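Local coordinates for galactan 1,3-beta-galactosidase (Phanerochaete chrysosporium, PDB 7BYS), which probably hydrolyses beta-1,3-linked galactan as a family 43 exo-acting glycoside hydrolase and also carries a calcium-bearing carbohydrate-binding module, at residues R82-F87 against E138-D143; V95-S100 against A108-A113; A176-M181 against S220-W225; W354-F359 against V392-V397. One frame throughout, in Å; residues are numbered along the deposited sequence.

Contact 1 of 4, residues R82-F87 against E138-D143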
loop_
_atom_site.group_PDB
_atom_site.type_symbol
_atom_site.label_atom_id
_atom_site.label_comp_id
_atom_site.label_asym_id
_atom_site.label_seq_id
_atom_site.Cartn_x
_atom_site.Cartn_y
_atom_site.Cartn_z
ATOM N N ARG A 82 10.997 -3.024 -4.723
ATOM C CA ARG A 82 10.137 -4.166 -4.448
ATOM C C ARG A 82 10.900 -5.413 -3.972
ATOM O O ARG A 82 10.769 -6.484 -4.549
ATOM C CB ARG A 82 9.245 -4.485 -5.642
ATOM C CG ARG A 82 8.285 -3.333 -5.963
ATOM C CD ARG A 82 7.426 -3.598 -7.198
ATOM N NE ARG A 82 6.573 -2.439 -7.490
ATOM C CZ ARG A 82 5.443 -2.146 -6.853
ATOM N NH1 ARG A 82 4.962 -2.938 -5.904
ATOM N NH2 ARG A 82 4.767 -1.057 -7.201
ATOM N N PRO A 83 11.700 -5.286 -2.908
ATOM C CA PRO A 83 12.415 -6.458 -2.397
ATOM C C PRO A 83 11.442 -7.528 -1.914
ATOM O O PRO A 83 10.341 -7.237 -1.447
ATOM C CB PRO A 83 13.219 -5.889 -1.224
ATOM C CG PRO A 83 12.357 -4.742 -0.726
ATOM C CD PRO A 83 11.795 -4.135 -1.987
ATOM N N LYS A 84 11.869 -8.781 -2.035
ATOM C CA LYS A 84 11.096 -9.943 -1.606
ATOM C C LYS A 84 12.114 -10.933 -1.056
ATOM O O LYS A 84 13.218 -11.031 -1.592
ATOM C CB LYS A 84 10.361 -10.586 -2.812
ATOM C CG LYS A 84 9.430 -9.637 -3.588
ATOM C CD LYS A 84 8.153 -9.316 -2.826
ATOM C CE LYS A 84 7.439 -8.130 -3.474
ATOM N NZ LYS A 84 7.883 -6.798 -2.906
ATOM N N VAL A 85 11.781 -11.626 0.032
ATOM C CA VAL A 85 12.710 -12.564 0.662
ATOM C C VAL A 85 11.985 -13.868 0.961
ATOM O O VAL A 85 10.887 -13.863 1.533
ATOM C CB VAL A 85 13.325 -11.999 1.957
ATOM C CG1 VAL A 85 14.307 -13.012 2.558
ATOM C CG2 VAL A 85 14.042 -10.679 1.700
ATOM N N ILE A 86 12.598 -14.980 0.558
ATOM C CA ILE A 86 12.112 -16.311 0.903
ATOM C C ILE A 86 13.255 -17.140 1.479
ATOM O O ILE A 86 14.431 -16.907 1.184
ATOM C CB ILE A 86 11.440 -17.035 -0.288
ATOM C CG1 ILE A 86 12.395 -17.150 -1.473
ATOM C CG2 ILE A 86 10.134 -16.339 -0.689
ATOM C CD1 ILE A 86 11.812 -17.960 -2.620
ATOM N N PHE A 87 12.903 -18.124 2.305
ATOM C CA PHE A 87 13.894 -18.984 2.944
ATOM C C PHE A 87 14.061 -20.266 2.144
ATOM O O PHE A 87 13.076 -20.947 1.831
ATOM C CB PHE A 87 13.480 -19.319 4.375
ATOM C CG PHE A 87 14.461 -20.203 5.105
ATOM C CD1 PHE A 87 15.716 -19.727 5.464
ATOM C CD2 PHE A 87 14.124 -21.508 5.428
ATOM C CE1 PHE A 87 16.618 -20.543 6.150
ATOM C CE2 PHE A 87 15.022 -22.325 6.109
ATOM C CZ PHE A 87 16.259 -21.837 6.471
ATOM N N GLU A 138 8.366 -6.772 -10.016
ATOM C CA GLU A 138 8.433 -8.213 -9.820
ATOM C C GLU A 138 7.929 -8.569 -8.433
ATOM O O GLU A 138 7.813 -7.714 -7.548
ATOM C CB GLU A 138 9.850 -8.773 -10.050
ATOM C CG GLU A 138 10.989 -8.058 -9.314
ATOM C CD GLU A 138 10.849 -8.053 -7.796
ATOM O OE1 GLU A 138 10.955 -6.965 -7.215
ATOM O OE2 GLU A 138 10.609 -9.122 -7.177
ATOM N N SER A 139 7.654 -9.855 -8.250
ATOM C CA SER A 139 7.531 -10.421 -6.922
ATOM C C SER A 139 8.085 -11.839 -6.962
ATOM O O SER A 139 8.392 -12.381 -8.032
ATOM C CB SER A 139 6.078 -10.368 -6.436
ATOM O OG SER A 139 5.954 -10.867 -5.115
ATOM N N ILE A 140 8.184 -12.447 -5.785
ATOM C CA ILE A 140 8.599 -13.839 -5.638
ATOM C C ILE A 140 7.484 -14.542 -4.892
ATOM O O ILE A 140 7.045 -14.065 -3.841
ATOM C CB ILE A 140 9.916 -13.955 -4.844
ATOM C CG1 ILE A 140 11.063 -13.241 -5.566
ATOM C CG2 ILE A 140 10.255 -15.430 -4.552
ATOM C CD1 ILE A 140 11.468 -13.900 -6.846
ATOM N N PHE A 141 7.015 -15.663 -5.433
ATOM C CA PHE A 141 6.025 -16.496 -4.764
ATOM C C PHE A 141 6.654 -17.844 -4.436
ATOM O O PHE A 141 7.250 -18.486 -5.307
ATOM C CB PHE A 141 4.788 -16.705 -5.652
ATOM C CG PHE A 141 3.828 -17.704 -5.082
ATOM C CD1 PHE A 141 3.065 -17.384 -3.965
ATOM C CD2 PHE A 141 3.752 -18.991 -5.599
ATOM C CE1 PHE A 141 2.218 -18.310 -3.394
ATOM C CE2 PHE A 141 2.898 -19.932 -5.027
ATOM C CZ PHE A 141 2.130 -19.590 -3.925
ATOM N N GLN A 142 6.520 -18.273 -3.183
ATOM C CA GLN A 142 7.002 -19.576 -2.740
ATOM C C GLN A 142 5.802 -20.479 -2.473
ATOM O O GLN A 142 4.980 -20.190 -1.598
ATOM C CB GLN A 142 7.837 -19.417 -1.474
ATOM C CG GLN A 142 8.502 -20.700 -0.996
ATOM C CD GLN A 142 9.310 -20.451 0.263
ATOM O OE1 GLN A 142 8.814 -19.835 1.204
ATOM N NE2 GLN A 142 10.563 -20.891 0.270
ATOM N N ASP A 143 5.714 -21.582 -3.218
ATOM C CA ASP A 143 4.621 -22.524 -3.051
ATOM C C ASP A 143 4.856 -23.387 -1.815
ATOM O O ASP A 143 5.940 -23.412 -1.225
ATOM C CB ASP A 143 4.504 -23.392 -4.304
ATOM C CG ASP A 143 3.082 -23.858 -4.580
ATOM O OD1 ASP A 143 2.191 -23.678 -3.722
ATOM O OD2 ASP A 143 2.872 -24.411 -5.690
HETATM O O HOH W 1 10.108 -18.366 3.017
#

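Contact 2 of 4, residues V95-S100 against A108-A113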
loop_
_atom_site.group_PDB
_atom_site.type_symbol
_atom_site.label_atom_id
_atom_site.label_comp_id
_atom_site.label_asym_id
_atom_site.label_seq_id
_atom_site.Cartn_x
_atom_site.Cartn_y
_atom_site.Cartn_z
ATOM N N VAL A 95 17.025 -15.703 0.733
ATOM C CA VAL A 95 17.336 -15.204 -0.598
ATOM C C VAL A 95 16.413 -14.038 -0.888
ATOM O O VAL A 95 15.182 -14.194 -0.862
ATOM C CB VAL A 95 17.219 -16.295 -1.674
ATOM C CG1 VAL A 95 17.725 -15.762 -2.991
ATOM C CG2 VAL A 95 18.009 -17.549 -1.246
ATOM N N MET A 96 17.010 -12.875 -1.146
ATOM C CA MET A 96 16.298 -11.658 -1.504
ATOM C C MET A 96 16.368 -11.449 -3.009
ATOM O O MET A 96 17.451 -11.528 -3.599
ATOM C CB MET A 96 16.916 -10.452 -0.793
ATOM C CG MET A 96 16.235 -9.130 -1.127
ATOM S SD MET A 96 17.157 -7.720 -0.455
ATOM C CE MET A 96 17.029 -8.014 1.315
ATOM N N TRP A 97 15.221 -11.173 -3.629
ATOM C CA TRP A 97 15.167 -10.707 -5.010
ATOM C C TRP A 97 14.612 -9.287 -5.036
ATOM O O TRP A 97 13.853 -8.876 -4.147
ATOM C CB TRP A 97 14.268 -11.603 -5.880
ATOM C CG TRP A 97 14.860 -12.944 -6.183
ATOM C CD1 TRP A 97 15.267 -13.876 -5.278
ATOM C CD2 TRP A 97 15.106 -13.499 -7.481
ATOM N NE1 TRP A 97 15.772 -14.979 -5.933
ATOM C CE2 TRP A 97 15.670 -14.776 -7.285
ATOM C CE3 TRP A 97 14.918 -13.037 -8.790
ATOM C CZ2 TRP A 97 16.054 -15.599 -8.356
ATOM C CZ3 TRP A 97 15.294 -13.857 -9.854
ATOM C CH2 TRP A 97 15.851 -15.124 -9.627
ATOM N N PHE A 98 15.015 -8.522 -6.046
ATOM C CA PHE A 98 14.507 -7.165 -6.188
ATOM C C PHE A 98 14.596 -6.740 -7.643
ATOM O O PHE A 98 15.334 -7.322 -8.439
ATOM C CB PHE A 98 15.240 -6.177 -5.265
ATOM C CG PHE A 98 16.747 -6.190 -5.400
ATOM C CD1 PHE A 98 17.521 -7.033 -4.613
ATOM C CD2 PHE A 98 17.380 -5.339 -6.290
ATOM C CE1 PHE A 98 18.911 -7.024 -4.708
ATOM C CE2 PHE A 98 18.776 -5.329 -6.392
ATOM C CZ PHE A 98 19.534 -6.176 -5.608
ATOM N N HIS A 99 13.830 -5.706 -7.984
ATOM C CA HIS A 99 13.947 -5.063 -9.284
ATOM C C HIS A 99 15.192 -4.184 -9.244
ATOM O O HIS A 99 15.303 -3.295 -8.389
ATOM C CB HIS A 99 12.688 -4.234 -9.542
ATOM C CG HIS A 99 12.748 -3.363 -10.765
ATOM N ND1 HIS A 99 11.802 -2.389 -11.001
ATOM C CD2 HIS A 99 13.597 -3.327 -11.821
ATOM C CE1 HIS A 99 12.076 -1.775 -12.139
ATOM N NE2 HIS A 99 13.164 -2.320 -12.656
ATOM N N SER A 100 16.138 -4.469 -10.135
ATOM C CA SER A 100 17.402 -3.752 -10.217
ATOM C C SER A 100 17.394 -2.945 -11.512
ATOM O O SER A 100 17.140 -3.497 -12.588
ATOM C CB SER A 100 18.541 -4.771 -10.197
ATOM O OG SER A 100 19.800 -4.159 -10.435
ATOM N N ALA A 108 16.182 -2.885 -16.725
ATOM C CA ALA A 108 15.159 -3.925 -16.569
ATOM C C ALA A 108 15.740 -5.278 -16.144
ATOM O O ALA A 108 15.614 -6.280 -16.844
ATOM C CB ALA A 108 14.316 -4.056 -17.837
ATOM N N MET A 109 16.351 -5.291 -14.961
ATOM C CA MET A 109 16.964 -6.496 -14.423
ATOM C C MET A 109 16.361 -6.870 -13.073
ATOM O O MET A 109 15.594 -6.114 -12.470
ATOM C CB MET A 109 18.478 -6.309 -14.283
ATOM C CG MET A 109 19.173 -6.131 -15.615
ATOM S SD MET A 109 20.880 -5.597 -15.418
ATOM C CE MET A 109 21.451 -5.632 -17.118
ATOM N N VAL A 110 16.694 -8.083 -12.624
ATOM C CA VAL A 110 16.489 -8.492 -11.246
ATOM C C VAL A 110 17.845 -8.458 -10.566
ATOM O O VAL A 110 18.897 -8.546 -11.210
ATOM C CB VAL A 110 15.846 -9.897 -11.093
ATOM C CG1 VAL A 110 14.423 -9.923 -11.626
ATOM C CG2 VAL A 110 16.712 -10.969 -11.753
ATOM N N GLY A 111 17.832 -8.303 -9.250
ATOM C CA GLY A 111 19.021 -8.487 -8.437
ATOM C C GLY A 111 18.743 -9.534 -7.374
ATOM O O GLY A 111 17.594 -9.741 -6.975
ATOM N N VAL A 112 19.806 -10.204 -6.921
ATOM C CA VAL A 112 19.727 -11.270 -5.927
ATOM C C VAL A 112 20.753 -11.000 -4.832
ATOM O O VAL A 112 21.877 -10.560 -5.111
ATOM C CB VAL A 112 19.930 -12.669 -6.546
ATOM C CG1 VAL A 112 19.808 -13.751 -5.476
ATOM C CG2 VAL A 112 18.921 -12.907 -7.664
ATOM N N ALA A 113 20.361 -11.239 -3.585
ATOM C CA ALA A 113 21.274 -11.149 -2.451
ATOM C C ALA A 113 20.906 -12.238 -1.456
ATOM O O ALA A 113 19.772 -12.732 -1.445
ATOM C CB ALA A 113 21.253 -9.761 -1.785
#

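Contact 3 of 4, residues A176-M181 against S220-W225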
loop_
_atom_site.group_PDB
_atom_site.type_symbol
_atom_site.label_atom_id
_atom_site.label_comp_id
_atom_site.label_asym_id
_atom_site.label_seq_id
_atom_site.Cartn_x
_atom_site.Cartn_y
_atom_site.Cartn_z
ATOM N N ALA A 176 12.790 -21.960 -15.963
ATOM C CA ALA A 176 11.809 -22.247 -16.999
ATOM C C ALA A 176 10.685 -21.230 -16.901
ATOM O O ALA A 176 10.279 -20.856 -15.798
ATOM C CB ALA A 176 11.205 -23.648 -16.828
ATOM N N GLN A 177 10.179 -20.800 -18.053
ATOM C CA GLN A 177 8.940 -20.038 -18.084
ATOM C C GLN A 177 7.771 -20.960 -17.786
ATOM O O GLN A 177 7.730 -22.112 -18.227
ATOM C CB GLN A 177 8.725 -19.423 -19.458
ATOM C CG GLN A 177 7.694 -18.301 -19.470
ATOM C CD GLN A 177 7.784 -17.444 -20.720
ATOM O OE1 GLN A 177 8.713 -16.654 -20.875
ATOM N NE2 GLN A 177 6.827 -17.612 -21.625
ATOM N N VAL A 178 6.810 -20.450 -17.029
ATOM C CA VAL A 178 5.650 -21.218 -16.626
ATOM C C VAL A 178 4.368 -20.653 -17.227
ATOM O O VAL A 178 3.487 -21.410 -17.650
ATOM C CB VAL A 178 5.576 -21.281 -15.082
ATOM C CG1 VAL A 178 4.320 -21.958 -14.626
ATOM C CG2 VAL A 178 6.801 -22.004 -14.543
ATOM N N SER A 179 4.249 -19.326 -17.276
ATOM C CA SER A 179 3.054 -18.665 -17.777
ATOM C C SER A 179 3.457 -17.333 -18.391
ATOM O O SER A 179 4.372 -16.662 -17.904
ATOM C CB SER A 179 2.065 -18.404 -16.632
ATOM O OG SER A 179 0.983 -17.600 -17.076
ATOM N N VAL A 180 2.776 -16.952 -19.464
ATOM C CA VAL A 180 2.920 -15.610 -20.013
ATOM C C VAL A 180 1.548 -15.086 -20.412
ATOM O O VAL A 180 0.763 -15.796 -21.047
ATOM C CB VAL A 180 3.919 -15.532 -21.187
ATOM C CG1 VAL A 180 3.499 -16.426 -22.349
ATOM C CG2 VAL A 180 4.084 -14.094 -21.655
ATOM N N MET A 181 1.261 -13.854 -20.034
ATOM C CA MET A 181 0.063 -13.143 -20.479
ATOM C C MET A 181 0.546 -12.043 -21.413
ATOM O O MET A 181 0.976 -10.976 -20.965
ATOM C CB MET A 181 -0.709 -12.567 -19.300
ATOM C CG MET A 181 -1.148 -13.599 -18.296
ATOM S SD MET A 181 -1.824 -12.760 -16.862
ATOM C CE MET A 181 -3.474 -12.476 -17.428
ATOM N N SER A 220 -3.250 -23.853 -11.226
ATOM C CA SER A 220 -1.831 -24.099 -11.402
ATOM C C SER A 220 -1.182 -22.781 -11.802
ATOM O O SER A 220 -1.819 -21.933 -12.429
ATOM C CB SER A 220 -1.588 -25.171 -12.484
ATOM O OG SER A 220 -0.368 -24.954 -13.172
ATOM N N LEU A 221 0.083 -22.601 -11.431
ATOM C CA LEU A 221 0.771 -21.378 -11.829
ATOM C C LEU A 221 0.907 -21.257 -13.338
ATOM O O LEU A 221 1.064 -20.142 -13.849
ATOM C CB LEU A 221 2.121 -21.270 -11.134
ATOM C CG LEU A 221 1.824 -21.030 -9.655
ATOM C CD1 LEU A 221 2.964 -21.481 -8.795
ATOM C CD2 LEU A 221 1.482 -19.558 -9.414
ATOM N N ALA A 222 0.834 -22.374 -14.061
ATOM C CA ALA A 222 0.875 -22.353 -15.519
ATOM C C ALA A 222 -0.418 -21.850 -16.141
ATOM O O ALA A 222 -0.462 -21.657 -17.364
ATOM C CB ALA A 222 1.166 -23.759 -16.057
ATOM N N GLY A 223 -1.457 -21.623 -15.341
ATOM C CA GLY A 223 -2.756 -21.287 -15.866
ATOM C C GLY A 223 -3.587 -22.529 -16.117
ATOM O O GLY A 223 -3.198 -23.644 -15.759
ATOM N N PRO A 224 -4.756 -22.362 -16.748
ATOM C CA PRO A 224 -5.235 -21.079 -17.268
ATOM C C PRO A 224 -5.695 -20.128 -16.171
ATOM O O PRO A 224 -6.341 -20.531 -15.204
ATOM C CB PRO A 224 -6.412 -21.480 -18.165
ATOM C CG PRO A 224 -6.900 -22.742 -17.590
ATOM C CD PRO A 224 -5.692 -23.460 -17.042
ATOM N N TRP A 225 -5.334 -18.865 -16.336
ATOM C CA TRP A 225 -5.725 -17.834 -15.391
ATOM C C TRP A 225 -7.049 -17.212 -15.812
ATOM O O TRP A 225 -7.283 -16.956 -16.998
ATOM C CB TRP A 225 -4.648 -16.755 -15.337
ATOM C CG TRP A 225 -3.386 -17.214 -14.678
ATOM C CD1 TRP A 225 -2.283 -17.757 -15.286
ATOM C CD2 TRP A 225 -3.099 -17.175 -13.279
ATOM N NE1 TRP A 225 -1.326 -18.060 -14.341
ATOM C CE2 TRP A 225 -1.803 -17.705 -13.105
ATOM C CE3 TRP A 225 -3.808 -16.738 -12.154
ATOM C CZ2 TRP A 225 -1.206 -17.818 -11.854
ATOM C CZ3 TRP A 225 -3.213 -16.858 -10.910
ATOM C CH2 TRP A 225 -1.917 -17.382 -10.775
HETATM O O HOH W 2 1.293 -21.729 -19.605
HETATM O O HOH W 3 -0.796 -19.087 -18.490
#

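Contact 4 of 4, residues W354-F359 against V392-V397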
loop_
_atom_site.group_PDB
_atom_site.type_symbol
_atom_site.label_atom_id
_atom_site.label_comp_id
_atom_site.label_asym_id
_atom_site.label_seq_id
_atom_site.Cartn_x
_atom_site.Cartn_y
_atom_site.Cartn_z
ATOM N N TRP A 354 -9.314 8.186 16.035
ATOM C CA TRP A 354 -9.114 8.306 14.600
ATOM C C TRP A 354 -10.393 8.799 13.947
ATOM O O TRP A 354 -11.483 8.297 14.229
ATOM C CB TRP A 354 -8.742 6.947 14.018
ATOM C CG TRP A 354 -7.320 6.616 14.242
ATOM C CD1 TRP A 354 -6.827 5.637 15.058
ATOM C CD2 TRP A 354 -6.183 7.270 13.665
ATOM N NE1 TRP A 354 -5.461 5.634 15.015
ATOM C CE2 TRP A 354 -5.038 6.620 14.162
ATOM C CE3 TRP A 354 -6.025 8.314 12.749
ATOM C CZ2 TRP A 354 -3.751 6.996 13.792
ATOM C CZ3 TRP A 354 -4.742 8.691 12.386
ATOM C CH2 TRP A 354 -3.625 8.031 12.902
ATOM N N VAL A 355 -10.254 9.778 13.058
ATOM C CA VAL A 355 -11.371 10.320 12.301
ATOM C C VAL A 355 -11.025 10.227 10.820
ATOM O O VAL A 355 -9.970 10.705 10.393
ATOM C CB VAL A 355 -11.669 11.775 12.717
ATOM C CG1 VAL A 355 -12.863 12.315 11.954
ATOM C CG2 VAL A 355 -11.907 11.865 14.239
ATOM N N ALA A 356 -11.901 9.605 10.050
ATOM C CA ALA A 356 -11.718 9.505 8.610
ATOM C C ALA A 356 -12.443 10.656 7.926
ATOM O O ALA A 356 -13.639 10.863 8.143
ATOM C CB ALA A 356 -12.254 8.172 8.090
ATOM N N LEU A 357 -11.720 11.389 7.094
ATOM C CA LEU A 357 -12.279 12.501 6.332
ATOM C C LEU A 357 -12.550 12.014 4.911
ATOM O O LEU A 357 -11.614 11.653 4.189
ATOM C CB LEU A 357 -11.319 13.691 6.319
ATOM C CG LEU A 357 -10.671 14.114 7.639
ATOM C CD1 LEU A 357 -9.773 15.332 7.419
ATOM C CD2 LEU A 357 -11.717 14.385 8.697
ATOM N N TYR A 358 -13.828 11.979 4.529
ATOM C CA TYR A 358 -14.237 11.573 3.187
ATOM C C TYR A 358 -14.387 12.822 2.330
ATOM O O TYR A 358 -15.171 13.721 2.658
ATOM C CB TYR A 358 -15.547 10.791 3.237
ATOM C CG TYR A 358 -15.378 9.381 3.734
ATOM C CD1 TYR A 358 -15.078 9.113 5.070
ATOM C CD2 TYR A 358 -15.520 8.310 2.861
ATOM C CE1 TYR A 358 -14.897 7.801 5.511
ATOM C CE2 TYR A 358 -15.352 7.007 3.296
ATOM C CZ TYR A 358 -15.034 6.770 4.612
ATOM O OH TYR A 358 -14.873 5.460 5.015
ATOM N N PHE A 359 -13.636 12.892 1.239
ATOM C CA PHE A 359 -13.568 14.108 0.442
ATOM C C PHE A 359 -13.436 13.731 -1.030
ATOM O O PHE A 359 -13.072 12.602 -1.375
ATOM C CB PHE A 359 -12.349 14.951 0.858
ATOM C CG PHE A 359 -11.048 14.278 0.536
ATOM C CD1 PHE A 359 -10.445 14.469 -0.698
ATOM C CD2 PHE A 359 -10.478 13.383 1.435
ATOM C CE1 PHE A 359 -9.275 13.813 -1.016
ATOM C CE2 PHE A 359 -9.303 12.725 1.125
ATOM C CZ PHE A 359 -8.704 12.938 -0.105
ATOM N N VAL A 392 -14.980 9.979 -4.199
ATOM C CA VAL A 392 -14.659 10.218 -2.793
ATOM C C VAL A 392 -13.694 9.137 -2.317
ATOM O O VAL A 392 -13.897 7.943 -2.588
ATOM C CB VAL A 392 -15.938 10.253 -1.941
ATOM C CG1 VAL A 392 -15.605 10.241 -0.434
ATOM C CG2 VAL A 392 -16.757 11.482 -2.321
ATOM N N ILE A 393 -12.623 9.557 -1.642
ATOM C CA ILE A 393 -11.786 8.668 -0.851
ATOM C C ILE A 393 -11.667 9.259 0.546
ATOM O O ILE A 393 -12.160 10.351 0.809
ATOM C CB ILE A 393 -10.403 8.415 -1.488
ATOM C CG1 ILE A 393 -9.605 9.717 -1.583
ATOM C CG2 ILE A 393 -10.540 7.716 -2.860
ATOM C CD1 ILE A 393 -8.137 9.536 -1.990
ATOM N N SER A 394 -11.006 8.540 1.449
ATOM C CA SER A 394 -10.861 9.032 2.813
ATOM C C SER A 394 -9.404 9.039 3.247
ATOM O O SER A 394 -8.609 8.199 2.819
ATOM C CB SER A 394 -11.714 8.226 3.804
ATOM O OG SER A 394 -11.187 6.912 3.952
ATOM N N VAL A 395 -9.077 9.991 4.119
ATOM C CA VAL A 395 -7.778 10.025 4.786
ATOM C C VAL A 395 -7.991 10.203 6.282
ATOM O O VAL A 395 -8.965 10.851 6.694
ATOM C CB VAL A 395 -6.860 11.131 4.235
ATOM C CG1 VAL A 395 -6.460 10.849 2.795
ATOM C CG2 VAL A 395 -7.514 12.508 4.372
ATOM N N PRO A 396 -7.100 9.686 7.117
ATOM C CA PRO A 396 -7.336 9.702 8.566
ATOM C C PRO A 396 -6.576 10.799 9.284
ATOM O O PRO A 396 -5.489 11.226 8.860
ATOM C CB PRO A 396 -6.796 8.339 9.000
ATOM C CG PRO A 396 -5.611 8.142 8.090
ATOM C CD PRO A 396 -6.036 8.727 6.749
ATOM N N VAL A 397 -7.148 11.243 10.400
ATOM C CA VAL A 397 -6.487 12.161 11.321
ATOM C C VAL A 397 -6.859 11.760 12.743
ATOM O O VAL A 397 -8.008 11.402 13.018
ATOM C CB VAL A 397 -6.811 13.641 11.001
ATOM C CG1 VAL A 397 -8.297 13.938 11.173
ATOM C CG2 VAL A 397 -5.963 14.575 11.864
#

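Contact 1 of 4, residues R82-F87 against E138-D143
Gln142 reaches across to Phe87 in an extended form, CG anti to its own backbone N (chi1 -174°), and its terminal amide arrives beside the backbone of the other strand. There NE2 donates a somewhat bent bond of 3.0 Å to Phe87 O, with the acceptor lying in the amide plane; NE2 also bonds to the hydroxyl of Tyr171. OE1 takes a hydrogen from a water that accepts from Phe87 N, and one amide thus serves Phe87 O directly and Phe87 N through the water. An alanine here would probably leave Phe87 O without this donor and the water without its acceptor, and would open a gap beside Ile86. In Ile86 itself, a chi1 of 57° directs CD1 onto Ile140 CG2 at 3.5 Å, the two side chains crossing at about a right angle. Lys84 lays its methylenes along the second strand: CB is 3.9 Å from Ile140 CG1 and CE 3.5 Å from Ser139 OG. Its bent chain then returns NZ to Pro83 O at 2.9 Å, with Ala22 O as a further acceptor. Glu138, folded at chi2, places OE1 2.7 Å from Arg82 O, while the guanidinium of Arg82, itself a galactose-binding residue, leads away to Asn243 O beside Gln242 of that site. The short strand axes run nearly parallel (16°) and come within 6.7 Å of each other, joined by side chains as expected for inner strands of adjacent blades in the family 43 five-bladed propeller; each pairs within its own blade, 82-87 with strand 93-101 and 138-143 with strand 150-156.

Contact 2 of 4, residues V95-S100 against A108-A113
Trp97 and Val112 meet on one side of a beta hairpin whose two strands, 93-101 and 109-115, are the middle pair of a four-stranded antiparallel blade in the family 43 propeller. The methyl CG2 of Val112 is the bump: it sits over the centre of the six-membered ring of Trp97, a CH-pi contact of 3.8 Å between CG2 and the ring centroid. Val110 fills the next place along, its CG2 3.7 Å from Trp97 CZ3, so two valines two residues apart seat one indole. Trp97 NE1 bonds to Tyr171 O. On the opposite side the hollow is made by Gly111. The Phe98 ring, swung over the neighbouring strand by CG standing between its backbone N and carbonyl carbon (chi1 53°), lies flat above Gly111 CA, 3.8 Å from ring centroid to CA. A beta-carbon on Gly111 would fall 2.4 Å from Phe98 CZ, so the ring occupies the space a side chain would need. Between the two faces, Met96, Phe98 and Ser100 each exchange two backbone hydrogen bonds with Ala113, Gly111 and Met109 in turn. At the end nearer the galactose-binding Glu81 and Asp137, His99 turns a ring edge to the partner strand, while its NE2 is held by Asp101 OD2. Near the plane of that imidazole, His99 CD2 stands 3.5 Å from Met109 O.

Contact 3 of 4, residues A176-M181 against S220-W225
The Trp225 indole meets Ser179 obliquely, with Trp225 NE1 3.6 Å from Ser179 OG, while one face of the ring lies under Ser220 O, offset toward the rim. At the ring edge, in its plane, sits a water that pairs with Ser179 OG and donates to Ala222 O. Trp225 NE1 donates to Leu221 O at 3.2 Å, lying above the carbonyl plane, 55° out of it. Leu221 O is also touched by the strand, Ser179 CB standing 3.4 Å from it. Tyr198, Leu200, Ile164 and Phe216 pack around the same ring. The contact joins the outer edge strand 174-181 of one propeller blade to the loop after strand 214-218 in the next. On the strand side, Val178 and Ser179 both face Ile164 in a classic beta bulge; on the loop side, Ser220 to Gly223 form a type I turn, tightened by an ST turn in which Ala222 N donates to Ser220 OG at 3.0 Å. The bulge presents both side chains to the turn. With CG1 anti to the backbone N (chi1 175°), Val178 rests this methyl on the turn backbone, 3.6 Å from Ala222 CA, and 3.9 Å from Ala222 CB. No direct hydrogen bond joins the two segments. A second water instead donates to both Val178 O and Ala222 O, and the latter oxygen therefore receives two water hydrogens.

Contact 4 of 4, residues W354-F359 against V392-V397
Phe359 and Ile393 lie side by side on the tightly filled face of this antiparallel strand pair. A chi1 of 66° folds the Phe359 ring back over the partner strand, so that CZ reaches Ile393 CG1 at 3.7 Å and CE2 meets Val395 CG2, also at 3.7 Å, the Phe359 and Val395 side chains crossing at about a right angle. Leu357, in the same row, packs with Val395 and Val397 against Val381 of the facing sheet. The other face is more open, with Tyr358 and Pro396 partly exposed, though loop residues His286 and Asp288 touch it. There Tyr358 lays its ring over Ser394, whose CB stands over the centre at 3.5 Å from the ring centroid, and Val392 CG1 touches the ring near its plane. Tyr358 OH and Ser394 OG bind the two carboxylate oxygens of Asp288, and Lys423 adds a cation-pi contact. A leucine in place of Tyr358 would probably leave one oxygen of Asp288 without its hydroxyl mate and Lys423 without a ring to face. At the partly exposed end, Trp354 CE3 lies 3.8 Å from Pro396 CB. Six backbone hydrogen bonds join the strands, the straightest from Leu357 N to Val395 O at 2.8 Å. Such a pairing, with one face apolar and turned to a second sheet, is characteristic of the beta-sandwich of CBM6- and CBM35-type carbohydrate-binding modules, here with calcium-binding Asp422 beside Val392.

Contacts 1 and 2 share the sheet containing strands 79-88 and 93-101: their centres are 10 Å apart, the two strands bond through Lys84 O and Trp97 N (2.9 Å), and Ile140 CD1 meets Trp97 CG at 3.6 Å. Both border the galactose site, contact 1 through Arg82 and contact 2 through His99, whose side chain is about 3 Å from that of Glu81. Contact 3 lies away from that site; its centre is 17 Å from that of contact 1, and Leu221 CD1 touches Phe141 CE2 at 4.1 Å. Contact 4 belongs to the binding module, its centre 33 Å from that of contact 1, and the side chain of Tyr358 is about 8 Å from the calcium ion.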